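Local coordinates for Hydrogenase/urease nickel incorporation protein HypB (Helicobacter pylori, PDB 4LPS) that binds and slowly hydrolyses GTP and binds nickel or zinc, serving nickel insertion during maturation of [NiFe]-hydrogenase and urease, at residues M152-L157 / A176-I181. Residues are numbered along the deposited sequence; the frame is centred on the assembly and turned at random.
Sequences MNIVLL and ADAVII
The carboxylate of Asp177 and the side-chain amide of Asn153 are the flat groups here, their planes 27° apart. At the carboxylate edge, close to its plane, Asp177 OD2 takes the backbone N-H of Asn153 on its anti lone pair, with N to OD2 2.8 Å and a nearly straight bond (175°). Met152 CA lies to one side of that plane, 3.4 Å from Asp177 OD2. On the other side, a water accepts from Asn153 ND2 and lies within hydrogen-bonding distance of Asp177 OD2, joining the two groups. Asp177 CG lies anti to its own carbonyl carbon (chi1 -59°), beside the backbone N, and that N in turn donates to Asn153 O. Asp177 OD1 bonds to Tyr236 OH, and the amide oxygen of Asn153, OD1, accepts from Asn50 ND2. The methyl CE of Met152 meets Asp177 CB at 3.8 Å.

Beyond this end, 152-157 and 178-181 run as neighbouring parallel strands of the central sheet of a P-loop GTPase of the SIMIBI class. Helical segments lie between them in sequence, and strand 47-52 pairs along the other edge of 152-157. Val155 N donates to Ala178 O at 3.2 Å. Val155 O then accepts from Ile180 N, and Leu157 N donates to Ile180 O. Ala178 N is buried without a partner.

On one face of the sheet, Ile154 CG2 meets Ile180 CD1 at 3.8 Å. On that face, too, Leu156 runs alongside Ile180, Leu156 CG 4.1 Å from Ile180 CB. Phe224 of helix 218-234 packs on Ile154 and Ile180. On the opposite face, Val155 CG2 touches Ala176 CB at 3.8 Å, while helix 194-204 covers Leu157, Val179 and Ile181. The side chain of Leu156 lies about 6 Å from the bound GDP.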
loop_
_atom_site.group_PDB
_atom_site.type_symbol
_atom_site.label_atom_id
_atom_site.label_comp_id
_atom_site.label_asym_id
_atom_site.label_seq_id
_atom_site.Cartn_x
_atom_site.Cartn_y
_atom_site.Cartn_z
ATOM N N MET A 152 -6.890 -3.482 3.779
ATOM C CA MET A 152 -6.009 -4.307 2.964
ATOM C C MET A 152 -4.560 -3.890 3.131
ATOM O O MET A 152 -4.236 -2.700 3.185
ATOM C CB MET A 152 -6.384 -4.238 1.478
ATOM C CG MET A 152 -7.813 -4.633 1.142
ATOM S SD MET A 152 -8.068 -4.750 -0.645
ATOM C CE MET A 152 -7.269 -6.320 -0.985
ATOM N N ASN A 153 -3.697 -4.892 3.219
ATOM C CA ASN A 153 -2.262 -4.682 3.180
ATOM C C ASN A 153 -1.732 -5.273 1.883
ATOM O O ASN A 153 -1.827 -6.478 1.649
ATOM C CB ASN A 153 -1.590 -5.312 4.398
ATOM C CG ASN A 153 -2.184 -4.825 5.702
ATOM O OD1 ASN A 153 -1.840 -3.746 6.191
ATOM N ND2 ASN A 153 -3.090 -5.611 6.270
ATOM N N ILE A 154 -1.196 -4.412 1.029
ATOM C CA ILE A 154 -0.791 -4.824 -0.305
ATOM C C ILE A 154 0.709 -4.631 -0.509
ATOM O O ILE A 154 1.263 -3.575 -0.193
ATOM C CB ILE A 154 -1.585 -4.055 -1.372
ATOM C CG1 ILE A 154 -3.081 -4.348 -1.200
ATOM C CG2 ILE A 154 -1.119 -4.438 -2.770
ATOM C CD1 ILE A 154 -4.001 -3.412 -1.963
ATOM N N VAL A 155 1.358 -5.672 -1.023
ATOM C CA VAL A 155 2.806 -5.681 -1.186
ATOM C C VAL A 155 3.227 -5.626 -2.656
ATOM O O VAL A 155 2.744 -6.403 -3.480
ATOM C CB VAL A 155 3.428 -6.933 -0.534
ATOM C CG1 VAL A 155 4.936 -6.927 -0.703
ATOM C CG2 VAL A 155 3.064 -6.995 0.945
ATOM N N LEU A 156 4.121 -4.695 -2.980
ATOM C CA LEU A 156 4.707 -4.636 -4.313
ATOM C C LEU A 156 6.033 -5.377 -4.354
ATOM O O LEU A 156 6.870 -5.230 -3.462
ATOM C CB LEU A 156 4.918 -3.188 -4.774
ATOM C CG LEU A 156 3.723 -2.350 -5.233
ATOM C CD1 LEU A 156 2.825 -1.933 -4.074
ATOM C CD2 LEU A 156 4.215 -1.126 -5.990
ATOM N N LEU A 157 6.199 -6.205 -5.377
ATOM C CA LEU A 157 7.497 -6.782 -5.697
ATOM C C LEU A 157 7.850 -6.357 -7.113
ATOM O O LEU A 157 7.176 -6.749 -8.068
ATOM C CB LEU A 157 7.478 -8.309 -5.576
ATOM C CG LEU A 157 8.723 -9.036 -6.092
ATOM C CD1 LEU A 157 9.966 -8.559 -5.358
ATOM C CD2 LEU A 157 8.576 -10.549 -5.971
ATOM N N ALA A 176 0.128 -10.092 3.033
ATOM C CA ALA A 176 -0.482 -9.482 1.856
ATOM C C ALA A 176 -1.883 -10.025 1.583
ATOM O O ALA A 176 -2.098 -11.239 1.558
ATOM C CB ALA A 176 0.401 -9.691 0.638
ATOM N N ASP A 177 -2.828 -9.115 1.372
ATOM C CA ASP A 177 -4.138 -9.465 0.841
ATOM C C ASP A 177 -4.080 -9.464 -0.679
ATOM O O ASP A 177 -4.993 -9.941 -1.350
ATOM C CB ASP A 177 -5.206 -8.491 1.338
ATOM C CG ASP A 177 -5.303 -8.458 2.843
ATOM O OD1 ASP A 177 -5.844 -9.424 3.419
ATOM O OD2 ASP A 177 -4.830 -7.476 3.453
ATOM N N ALA A 178 -2.995 -8.910 -1.207
ATOM C CA ALA A 178 -2.735 -8.896 -2.638
ATOM C C ALA A 178 -1.265 -8.595 -2.883
ATOM O O ALA A 178 -0.640 -7.850 -2.127
ATOM C CB ALA A 178 -3.617 -7.867 -3.339
ATOM N N VAL A 179 -0.718 -9.175 -3.942
ATOM C CA VAL A 179 0.656 -8.901 -4.325
ATOM C C VAL A 179 0.666 -8.284 -5.715
ATOM O O VAL A 179 -0.007 -8.769 -6.629
ATOM C CB VAL A 179 1.534 -10.177 -4.305
ATOM C CG1 VAL A 179 2.970 -9.852 -4.705
ATOM C CG2 VAL A 179 1.511 -10.817 -2.932
ATOM N N ILE A 180 1.416 -7.201 -5.866
ATOM C CA ILE A 180 1.590 -6.575 -7.166
ATOM C C ILE A 180 3.005 -6.798 -7.680
ATOM O O ILE A 180 3.972 -6.387 -7.041
ATOM C CB ILE A 180 1.310 -5.060 -7.102
ATOM C CG1 ILE A 180 -0.144 -4.802 -6.698
ATOM C CG2 ILE A 180 1.630 -4.394 -8.432
ATOM C CD1 ILE A 180 -0.420 -3.360 -6.340
ATOM N N ILE A 181 3.127 -7.450 -8.834
ATOM C CA ILE A 181 4.408 -7.507 -9.526
ATOM C C ILE A 181 4.545 -6.231 -10.343
ATOM O O ILE A 181 3.953 -6.102 -11.416
ATOM C CB ILE A 181 4.531 -8.745 -10.439
ATOM C CG1 ILE A 181 4.373 -10.033 -9.625
ATOM C CG2 ILE A 181 5.875 -8.746 -11.161
ATOM C CD1 ILE A 181 4.416 -11.306 -10.461
HETATM O O HOH W 1 -3.611 -8.295 5.596
#